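Local structure of core protein VP4 (Bluetongue virus, 2JHP) at residues 58-63 and 485-490; 280-285 and 306-311; 516-521 and 569-574. The protein caps the viral RNA as a multifunctional enzyme of the inner capsid, with sites that hold S-adenosyl-L-homocysteine and guanine. All coordinates share one frame; numbering follows the deposited sequence.

Contact 1: 58-63 and 485-490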
loop_
_atom_site.group_PDB
_atom_site.type_symbol
_atom_site.label_atom_id
_atom_site.label_comp_id
_atom_site.label_asym_id
_atom_site.label_seq_id
_atom_site.Cartn_x
_atom_site.Cartn_y
_atom_site.Cartn_z
ATOM N N THR A 58 12.130 26.312 2.785
ATOM C CA THR A 58 12.367 25.072 2.037
ATOM C C THR A 58 11.151 24.140 2.104
ATOM O O THR A 58 10.339 24.204 3.038
ATOM C CB THR A 58 13.611 24.296 2.524
ATOM O OG1 THR A 58 13.365 23.768 3.831
ATOM C CG2 THR A 58 14.878 25.177 2.533
ATOM N N ILE A 59 11.039 23.274 1.105
ATOM C CA ILE A 59 9.956 22.301 1.012
ATOM C C ILE A 59 9.772 21.467 2.300
ATOM O O ILE A 59 8.668 21.406 2.851
ATOM C CB ILE A 59 10.096 21.411 -0.273
ATOM C CG1 ILE A 59 9.080 20.273 -0.260
ATOM C CG2 ILE A 59 11.489 20.833 -0.418
ATOM C CD1 ILE A 59 7.702 20.717 -0.451
ATOM N N ARG A 60 10.856 20.858 2.774
ATOM C CA ARG A 60 10.864 20.052 3.990
ATOM C C ARG A 60 10.484 20.842 5.230
ATOM O O ARG A 60 9.888 20.283 6.159
ATOM C CB ARG A 60 12.249 19.444 4.209
ATOM C CG ARG A 60 12.587 18.279 3.288
ATOM C CD ARG A 60 13.933 17.744 3.653
ATOM N NE ARG A 60 13.877 16.858 4.808
ATOM C CZ ARG A 60 14.780 16.836 5.782
ATOM N NH1 ARG A 60 15.808 17.677 5.769
ATOM N NH2 ARG A 60 14.644 15.977 6.781
ATOM N N GLN A 61 10.859 22.124 5.261
ATOM C CA GLN A 61 10.462 23.010 6.349
ATOM C C GLN A 61 8.958 23.165 6.319
ATOM O O GLN A 61 8.290 22.945 7.337
ATOM C CB GLN A 61 11.154 24.366 6.265
ATOM C CG GLN A 61 12.567 24.330 6.786
ATOM C CD GLN A 61 13.250 25.703 6.812
ATOM O OE1 GLN A 61 13.173 26.474 5.846
ATOM N NE2 GLN A 61 13.935 25.997 7.919
ATOM N N LEU A 62 8.427 23.499 5.143
ATOM C CA LEU A 62 6.980 23.674 4.990
ATOM C C LEU A 62 6.204 22.374 5.203
ATOM O O LEU A 62 5.118 22.389 5.777
ATOM C CB LEU A 62 6.628 24.346 3.652
ATOM C CG LEU A 62 6.978 25.836 3.521
ATOM C CD1 LEU A 62 6.599 26.402 2.154
ATOM C CD2 LEU A 62 6.335 26.666 4.626
ATOM N N ARG A 63 6.765 21.249 4.766
ATOM C CA ARG A 63 6.121 19.952 5.009
ATOM C C ARG A 63 6.082 19.583 6.493
ATOM O O ARG A 63 5.118 18.974 6.961
ATOM C CB ARG A 63 6.781 18.843 4.200
ATOM C CG ARG A 63 6.431 18.855 2.718
ATOM C CD ARG A 63 4.988 18.609 2.429
ATOM N NE ARG A 63 4.818 18.275 1.025
ATOM C CZ ARG A 63 3.721 18.519 0.307
ATOM N NH1 ARG A 63 2.677 19.132 0.850
ATOM N NH2 ARG A 63 3.673 18.165 -0.973
ATOM N N VAL A 485 12.627 8.660 -2.186
ATOM C CA VAL A 485 11.540 9.613 -1.915
ATOM C C VAL A 485 12.001 11.024 -2.248
ATOM O O VAL A 485 12.800 11.615 -1.525
ATOM C CB VAL A 485 11.016 9.530 -0.440
ATOM C CG1 VAL A 485 9.801 10.413 -0.236
ATOM C CG2 VAL A 485 10.665 8.092 -0.055
ATOM N N LYS A 486 11.497 11.545 -3.359
ATOM C CA LYS A 486 11.907 12.847 -3.876
ATOM C C LYS A 486 11.350 13.992 -3.027
ATOM O O LYS A 486 10.358 13.823 -2.324
ATOM C CB LYS A 486 11.433 13.015 -5.322
ATOM C CG LYS A 486 12.030 12.047 -6.320
ATOM C CD LYS A 486 11.294 12.175 -7.644
ATOM C CE LYS A 486 11.486 10.955 -8.523
ATOM N NZ LYS A 486 12.801 10.973 -9.219
ATOM N N LYS A 487 11.993 15.155 -3.098
ATOM C CA LYS A 487 11.525 16.344 -2.385
ATOM C C LYS A 487 10.140 16.782 -2.862
ATOM O O LYS A 487 9.335 17.291 -2.074
ATOM C CB LYS A 487 12.512 17.503 -2.563
ATOM C CG LYS A 487 13.302 17.871 -1.318
ATOM C CD LYS A 487 14.677 17.242 -1.283
ATOM C CE LYS A 487 15.632 18.070 -0.417
ATOM N NZ LYS A 487 16.179 19.265 -1.150
ATOM N N ASP A 488 9.882 16.561 -4.152
ATOM C CA ASP A 488 8.691 17.044 -4.852
ATOM C C ASP A 488 7.411 16.190 -4.631
ATOM O O ASP A 488 6.314 16.540 -5.094
ATOM C CB ASP A 488 9.028 17.154 -6.337
ATOM C CG ASP A 488 8.091 18.053 -7.078
ATOM O OD1 ASP A 488 7.855 19.185 -6.634
ATOM O OD2 ASP A 488 7.588 17.616 -8.115
ATOM N N LEU A 489 7.566 15.081 -3.912
ATOM C CA LEU A 489 6.464 14.188 -3.555
ATOM C C LEU A 489 5.187 14.929 -3.144
ATOM O O LEU A 489 5.192 15.732 -2.203
ATOM C CB LEU A 489 6.878 13.262 -2.407
ATOM C CG LEU A 489 5.842 12.216 -1.980
ATOM C CD1 LEU A 489 5.645 11.164 -3.074
ATOM C CD2 LEU A 489 6.247 11.549 -0.672
ATOM N N THR A 490 4.107 14.654 -3.864
ATOM C CA THR A 490 2.807 15.166 -3.503
ATOM C C THR A 490 2.188 14.203 -2.504
ATOM O O THR A 490 1.949 13.023 -2.812
ATOM C CB THR A 490 1.918 15.346 -4.743
ATOM O OG1 THR A 490 2.445 16.424 -5.517
ATOM C CG2 THR A 490 0.464 15.663 -4.358
#
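Ile-59 and Arg-63, one turn apart on helix 59-64, meet the type I beta turn Lys-486 to Leu-489, and a capping box at Thr-58 starts the helix. Arg-63 makes the polar link: NH2 gives a hydrogen bond to Leu-489 O (3.1 Å, 143° at the hydrogen), arriving on a carbonyl lone pair, although the oxygen stands 24° out of the guanidinium plane. Ile-59 supplies the apolar part. Its CG2 lies 3.6 Å from Lys-487 CG, while CG1 sits 3.5 Å from Lys-487 O; the two side chains cross obliquely. Arg-60 only brushes Lys-487, and its own charge is taken by Asp-514. Further out, Asp-86 ties the halves together: OD1 forms a salt bridge with Arg-63 NH1, which also bonds to Phe-67 O, and OD2 takes Thr-490 OG1. The contact thus joins a helix leading into strand 67-71 of the five-stranded parallel sheet to the loop after helix 470-480; the side chain of Leu-489 is about 10 Å from a bound guanine. In the capping box, Gln-61 N bonds weakly to Thr-58 OG1 (3.3 Å), whereas Thr-58 N meets Gln-61 OE1 at 3.2 Å, nearly straight at 172°.

Contact 2: 280-285 and 306-311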
loop_
_atom_site.group_PDB
_atom_site.type_symbol
_atom_site.label_atom_id
_atom_site.label_comp_id
_atom_site.label_asym_id
_atom_site.label_seq_id
_atom_site.Cartn_x
_atom_site.Cartn_y
_atom_site.Cartn_z
ATOM N N THR A 280 -21.905 -32.376 -26.873
ATOM C CA THR A 280 -21.046 -33.324 -26.161
ATOM C C THR A 280 -19.615 -33.016 -26.631
ATOM O O THR A 280 -18.645 -33.217 -25.891
ATOM C CB THR A 280 -21.414 -34.837 -26.423
ATOM O OG1 THR A 280 -21.159 -35.211 -27.793
ATOM C CG2 THR A 280 -22.920 -35.171 -26.107
ATOM N N THR A 281 -19.515 -32.487 -27.855
ATOM C CA THR A 281 -18.293 -31.894 -28.416
ATOM C C THR A 281 -17.630 -30.876 -27.479
ATOM O O THR A 281 -16.434 -30.991 -27.168
ATOM C CB THR A 281 -18.596 -31.152 -29.733
ATOM O OG1 THR A 281 -19.605 -31.854 -30.470
ATOM C CG2 THR A 281 -17.343 -31.018 -30.579
ATOM N N ARG A 282 -18.407 -29.878 -27.052
ATOM C CA ARG A 282 -17.918 -28.823 -26.155
ATOM C C ARG A 282 -17.392 -29.401 -24.840
ATOM O O ARG A 282 -16.438 -28.876 -24.246
ATOM C CB ARG A 282 -19.027 -27.819 -25.841
ATOM C CG ARG A 282 -19.353 -26.840 -26.948
ATOM C CD ARG A 282 -20.180 -25.672 -26.411
ATOM N NE ARG A 282 -21.373 -26.118 -25.688
ATOM C CZ ARG A 282 -22.007 -25.408 -24.754
ATOM N NH1 ARG A 282 -23.085 -25.915 -24.161
ATOM N NH2 ARG A 282 -21.571 -24.198 -24.410
ATOM N N PHE A 283 -18.031 -30.483 -24.397
ATOM C CA PHE A 283 -17.679 -31.155 -23.158
ATOM C C PHE A 283 -16.345 -31.899 -23.296
ATOM O O PHE A 283 -15.474 -31.796 -22.433
ATOM C CB PHE A 283 -18.805 -32.109 -22.754
ATOM C CG PHE A 283 -18.749 -32.541 -21.319
ATOM C CD1 PHE A 283 -19.354 -31.774 -20.325
ATOM C CD2 PHE A 283 -18.101 -33.724 -20.958
ATOM C CE1 PHE A 283 -19.305 -32.166 -18.986
ATOM C CE2 PHE A 283 -18.041 -34.132 -19.613
ATOM C CZ PHE A 283 -18.650 -33.349 -18.628
ATOM N N ALA A 284 -16.184 -32.633 -24.396
ATOM C CA ALA A 284 -14.957 -33.391 -24.633
ATOM C C ALA A 284 -13.744 -32.489 -24.897
ATOM O O ALA A 284 -12.609 -32.920 -24.720
ATOM C CB ALA A 284 -15.153 -34.400 -25.759
ATOM N N GLU A 285 -13.992 -31.253 -25.321
ATOM C CA GLU A 285 -12.920 -30.247 -25.473
ATOM C C GLU A 285 -12.458 -29.691 -24.139
ATOM O O GLU A 285 -11.260 -29.593 -23.898
ATOM C CB GLU A 285 -13.336 -29.087 -26.384
ATOM C CG GLU A 285 -13.592 -29.496 -27.828
ATOM C CD GLU A 285 -14.279 -28.403 -28.621
ATOM O OE1 GLU A 285 -14.920 -27.519 -28.000
ATOM O OE2 GLU A 285 -14.176 -28.435 -29.867
ATOM N N LYS A 306 -11.031 -23.394 -20.183
ATOM C CA LYS A 306 -12.398 -23.037 -20.552
ATOM C C LYS A 306 -13.380 -24.027 -19.928
ATOM O O LYS A 306 -13.143 -25.236 -19.943
ATOM C CB LYS A 306 -12.533 -23.061 -22.071
ATOM C CG LYS A 306 -13.678 -22.250 -22.629
ATOM C CD LYS A 306 -13.978 -22.673 -24.069
ATOM C CE LYS A 306 -14.361 -21.490 -24.942
ATOM N NZ LYS A 306 -15.283 -20.568 -24.239
ATOM N N HIS A 307 -14.474 -23.520 -19.374
ATOM C CA HIS A 307 -15.409 -24.381 -18.671
ATOM C C HIS A 307 -16.868 -24.041 -18.944
ATOM O O HIS A 307 -17.495 -23.327 -18.163
ATOM C CB HIS A 307 -15.142 -24.327 -17.165
ATOM C CG HIS A 307 -15.758 -25.455 -16.402
ATOM N ND1 HIS A 307 -17.012 -25.371 -15.837
ATOM C CD2 HIS A 307 -15.296 -26.695 -16.114
ATOM C CE1 HIS A 307 -17.292 -26.510 -15.229
ATOM N NE2 HIS A 307 -16.271 -27.332 -15.387
ATOM N N ARG A 308 -17.413 -24.551 -20.044
ATOM C CA ARG A 308 -18.852 -24.378 -20.308
ATOM C C ARG A 308 -19.663 -25.428 -19.556
ATOM O O ARG A 308 -19.343 -26.612 -19.598
ATOM C CB ARG A 308 -19.202 -24.349 -21.820
ATOM C CG ARG A 308 -18.372 -25.259 -22.735
ATOM C CD ARG A 308 -17.112 -24.565 -23.308
ATOM N NE ARG A 308 -17.238 -24.267 -24.731
ATOM C CZ ARG A 308 -16.680 -24.984 -25.701
ATOM N NH1 ARG A 308 -15.947 -26.059 -25.421
ATOM N NH2 ARG A 308 -16.869 -24.624 -26.962
ATOM N N ILE A 309 -20.687 -24.968 -18.840
ATOM C CA ILE A 309 -21.615 -25.848 -18.128
ATOM C C ILE A 309 -22.619 -26.469 -19.100
ATOM O O ILE A 309 -23.305 -25.745 -19.828
ATOM C CB ILE A 309 -22.408 -25.095 -17.046
ATOM C CG1 ILE A 309 -21.528 -24.034 -16.393
ATOM C CG2 ILE A 309 -22.984 -26.084 -16.018
ATOM C CD1 ILE A 309 -22.277 -22.823 -15.872
ATOM N N PRO A 310 -22.700 -27.812 -19.115
ATOM C CA PRO A 310 -23.640 -28.575 -19.955
ATOM C C PRO A 310 -25.115 -28.302 -19.625
ATOM O O PRO A 310 -25.430 -27.834 -18.528
ATOM C CB PRO A 310 -23.281 -30.032 -19.647
ATOM C CG PRO A 310 -22.596 -29.990 -18.308
ATOM C CD PRO A 310 -21.836 -28.698 -18.308
ATOM N N ASN A 311 -26.004 -28.588 -20.570
ATOM C CA ASN A 311 -27.429 -28.339 -20.380
ATOM C C ASN A 311 -28.173 -29.600 -19.976
ATOM O O ASN A 311 -29.102 -29.559 -19.168
ATOM C CB ASN A 311 -28.048 -27.766 -21.658
ATOM C CG ASN A 311 -27.388 -26.471 -22.104
ATOM O OD1 ASN A 311 -26.520 -25.917 -21.411
ATOM N ND2 ASN A 311 -27.806 -25.980 -23.273
#
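The guanidinium of Arg-308 lies between two aliphatic chains: Arg-282 CG rests 3.3 Å above one face and Lys-306 CD 3.6 Å above the other, both toward the rim. At its edge stands the carboxylate of Glu-285, almost coplanar with it. NH1 donates to Glu-285 OE1 (3.1 Å, 169°), meeting the oxygen nearly along its C-O axis, so this salt bridge is straight and flat. The setting is the beta-alpha-beta crossover of a Rossmann-like methyltransferase fold, in which helix 280-295 connects the neighbouring parallel strands 260-264 and 302-308. Arg-308 leaves the end of the second strand with its chain bent at chi2 (-91°) and again at chi3, and runs slantwise across Arg-282. The two guanidinium planes are 74° apart, so the cations do not stack. Instead Arg-282 lays its methylenes on the other group and carries its own head past the base of Arg-308, NH2 coming 3.5 Å from Arg-308 CB. The like charges still approach to 4.3 Å between Arg-282 NH2 and Arg-308 NE; the acids close by, Glu-285 and Asp-286, which also forms a salt bridge with Arg-308 NH1, would offset this repulsion. Lys-306 has its own partner in Glu-335. The side chain of Glu-285 is about 5 Å from a bound S-adenosyl-L-homocysteine, and its OE2 bonds weakly to Ser-268 OG, so the ion pair borders the cofactor site. Past the strand the contact turns apolar. The ring of Phe-283, which also has cation-pi contacts with Lys-313 and Arg-287, approaches the proline obliquely, and its CE1 lies 4.0 Å from Pro-310 CG.

Contact 3: 516-521 and 569-574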
loop_
_atom_site.group_PDB
_atom_site.type_symbol
_atom_site.label_atom_id
_atom_site.label_comp_id
_atom_site.label_asym_id
_atom_site.label_seq_id
_atom_site.Cartn_x
_atom_site.Cartn_y
_atom_site.Cartn_z
ATOM N N SER A 516 12.581 15.667 10.475
ATOM C CA SER A 516 12.056 14.309 10.550
ATOM C C SER A 516 11.811 13.898 11.997
ATOM O O SER A 516 10.834 13.230 12.309
ATOM C CB SER A 516 13.042 13.346 9.880
ATOM O OG SER A 516 14.296 13.340 10.536
ATOM N N LEU A 517 12.721 14.310 12.871
ATOM C CA LEU A 517 12.619 14.045 14.296
ATOM C C LEU A 517 11.764 15.108 15.022
ATOM O O LEU A 517 10.862 14.764 15.786
ATOM C CB LEU A 517 14.030 13.971 14.893
ATOM C CG LEU A 517 14.218 13.680 16.382
ATOM C CD1 LEU A 517 13.783 12.261 16.722
ATOM C CD2 LEU A 517 15.675 13.937 16.809
ATOM N N CYS A 518 12.049 16.386 14.752
ATOM C CA CYS A 518 11.582 17.498 15.573
ATOM C C CYS A 518 10.726 18.506 14.825
ATOM O O CYS A 518 11.222 19.287 14.012
ATOM C CB CYS A 518 12.771 18.215 16.221
ATOM S SG CYS A 518 13.776 17.153 17.265
ATOM N N ARG A 519 9.428 18.472 15.115
ATOM C CA ARG A 519 8.496 19.484 14.637
ATOM C C ARG A 519 7.743 20.063 15.835
ATOM O O ARG A 519 7.891 21.241 16.141
ATOM C CB ARG A 519 7.571 18.909 13.554
ATOM C CG ARG A 519 8.297 18.687 12.199
ATOM C CD ARG A 519 7.752 17.523 11.387
ATOM N NE ARG A 519 8.247 16.246 11.901
ATOM C CZ ARG A 519 7.483 15.279 12.393
ATOM N NH1 ARG A 519 6.155 15.411 12.417
ATOM N NH2 ARG A 519 8.048 14.167 12.846
ATOM N N PHE A 520 6.981 19.211 16.524
ATOM C CA PHE A 520 6.269 19.523 17.777
ATOM C C PHE A 520 5.300 20.693 17.644
ATOM O O PHE A 520 5.195 21.547 18.541
ATOM C CB PHE A 520 7.240 19.743 18.944
ATOM C CG PHE A 520 8.172 18.595 19.182
ATOM C CD1 PHE A 520 9.547 18.772 19.070
ATOM C CD2 PHE A 520 7.681 17.330 19.514
ATOM C CE1 PHE A 520 10.416 17.719 19.289
ATOM C CE2 PHE A 520 8.541 16.265 19.724
ATOM C CZ PHE A 520 9.914 16.463 19.613
ATOM N N ILE A 521 4.596 20.717 16.515
ATOM C CA ILE A 521 3.638 21.771 16.213
ATOM C C ILE A 521 2.468 21.697 17.195
ATOM O O ILE A 521 1.850 20.643 17.372
ATOM C CB ILE A 521 3.140 21.695 14.737
ATOM C CG1 ILE A 521 4.313 21.823 13.744
ATOM C CG2 ILE A 521 2.052 22.732 14.475
ATOM C CD1 ILE A 521 5.105 23.129 13.831
ATOM N N PHE A 569 14.912 7.248 21.228
ATOM C CA PHE A 569 16.326 6.864 21.221
ATOM C C PHE A 569 17.186 7.922 20.543
ATOM O O PHE A 569 18.168 8.379 21.099
ATOM C CB PHE A 569 16.522 5.524 20.520
ATOM C CG PHE A 569 17.462 4.617 21.232
ATOM C CD1 PHE A 569 17.039 3.375 21.697
ATOM C CD2 PHE A 569 18.765 5.010 21.465
ATOM C CE1 PHE A 569 17.913 2.538 22.378
ATOM C CE2 PHE A 569 19.626 4.191 22.129
ATOM C CZ PHE A 569 19.212 2.946 22.589
ATOM N N TRP A 570 16.801 8.305 19.330
ATOM C CA TRP A 570 17.486 9.352 18.577
ATOM C C TRP A 570 17.400 10.704 19.306
ATOM O O TRP A 570 18.389 11.439 19.390
ATOM C CB TRP A 570 16.876 9.406 17.176
ATOM C CG TRP A 570 17.316 10.507 16.292
ATOM C CD1 TRP A 570 18.339 11.386 16.507
ATOM C CD2 TRP A 570 16.776 10.823 15.006
ATOM N NE1 TRP A 570 18.453 12.248 15.439
ATOM C CE2 TRP A 570 17.502 11.921 14.504
ATOM C CE3 TRP A 570 15.740 10.277 14.223
ATOM C CZ2 TRP A 570 17.226 12.496 13.264
ATOM C CZ3 TRP A 570 15.462 10.854 12.991
ATOM C CH2 TRP A 570 16.210 11.946 12.522
ATOM N N TRP A 571 16.221 11.003 19.847
ATOM C CA TRP A 571 15.996 12.236 20.605
ATOM C C TRP A 571 16.894 12.313 21.850
ATOM O O TRP A 571 17.602 13.295 22.035
ATOM C CB TRP A 571 14.515 12.388 20.964
ATOM C CG TRP A 571 14.113 13.788 21.262
ATOM C CD1 TRP A 571 13.817 14.766 20.359
ATOM C CD2 TRP A 571 13.946 14.371 22.558
ATOM N NE1 TRP A 571 13.477 15.926 21.010
ATOM C CE2 TRP A 571 13.555 15.713 22.362
ATOM C CE3 TRP A 571 14.103 13.893 23.871
ATOM C CZ2 TRP A 571 13.320 16.584 23.427
ATOM C CZ3 TRP A 571 13.862 14.757 24.928
ATOM C CH2 TRP A 571 13.479 16.085 24.699
ATOM N N PHE A 572 16.891 11.268 22.678
ATOM C CA PHE A 572 17.806 11.201 23.819
ATOM C C PHE A 572 19.252 11.330 23.359
ATOM O O PHE A 572 20.093 11.898 24.071
ATOM C CB PHE A 572 17.633 9.903 24.619
ATOM C CG PHE A 572 16.354 9.830 25.419
ATOM C CD1 PHE A 572 15.847 10.951 26.070
ATOM C CD2 PHE A 572 15.670 8.625 25.546
ATOM C CE1 PHE A 572 14.671 10.875 26.813
ATOM C CE2 PHE A 572 14.497 8.541 26.290
ATOM C CZ PHE A 572 13.998 9.669 26.924
ATOM N N LYS A 573 19.558 10.811 22.173
ATOM C CA LYS A 573 20.926 10.897 21.668
ATOM C C LYS A 573 21.251 12.326 21.237
ATOM O O LYS A 573 22.377 12.779 21.400
ATOM C CB LYS A 573 21.182 9.898 20.539
ATOM C CG LYS A 573 22.656 9.553 20.379
ATOM C CD LYS A 573 22.936 8.540 19.272
ATOM C CE LYS A 573 24.440 8.444 18.981
ATOM N NZ LYS A 573 24.710 7.660 17.733
ATOM N N MET A 574 20.255 13.040 20.722
ATOM C CA MET A 574 20.469 14.404 20.239
ATOM C C MET A 574 20.599 15.391 21.401
ATOM O O MET A 574 21.312 16.390 21.295
ATOM C CB MET A 574 19.389 14.823 19.210
ATOM C CG MET A 574 18.125 15.454 19.751
ATOM S SD MET A 574 18.308 17.188 20.184
ATOM C CE MET A 574 19.391 17.734 18.889
#
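Leu-517 lies over the indole of Trp-570, the two side chains sliding past each other in opposite directions. Its CG is anti to the backbone N (chi1 -179°); CD2 lies above the five-membered part, 3.5 Å from its centroid and only 8° off the normal, a well-centred CH-pi contact. CD1 covers the neighbouring ring-fusion region, 3.7 Å from Trp-570 CD2, and CB lies over the middle of the six-membered ring, so one leucine covers both rings of the indole. At the rim Ser-516 OG comes in near the ring plane, 3.1 Å from Trp-570 CH2; this hydroxyl also hydrogen-bonds to Asp-514. Trp-571 faces the loop differently. Leu-517 crosses it at about a right angle, CD2 touching Trp-571 CD1 at 4.1 Å, and the same methyl packs against Met-574 CG, one turn on from Trp-570. Cys-518 meets the indole edge-on: SG lies 3.9 Å from Trp-571 CD1, a sulfur-aromatic contact at the edge, near the plane of the ring. Phe-520 closes the row obliquely. Its plane stands 84° from that of Trp-571, with CZ 3.9 Å from Trp-571 NE1, while its ring makes an edge-to-face pair with His-554. Within the loop, Arg-519 NH2 donates to Ser-516 O from above the carbonyl plane, and Asp-469 takes its NH1. Helices 551-561 and 612-625 pack on Trp-571, and Trp-479 on Trp-570. Every residue touching here is buried, and the arrangement is that of an aromatic-rich hydrophobic core, built where loop 516-521 runs across helix 568-576 in the helical C-terminal part of the chain.

How the contacts relate
Contacts 1 and 3 are neighbours, their centres about 19 Å apart, whereas contact 2 lies on the opposite side of the chain's centre, about 59 Å and 67 Å from them. Asp-514 joins the near pair, taking Arg-60 of contact 1 and Ser-516 of contact 3, and Trp-479 of helix 470-480 touches both. Along the sequence contact 2 is nested within the long excursion closed by contact 1; contact 3 follows. The chain builds two seven-stranded sheets of the same methyltransferase-like order, 3-2-1-4-5-7-6. Contact 2 belongs to one; contact 1 joins the N-terminal parallel-sheet region to a loop beside the other, and contact 3 lies among C-terminal helices, consistent with an elongated, multi-site capping enzyme.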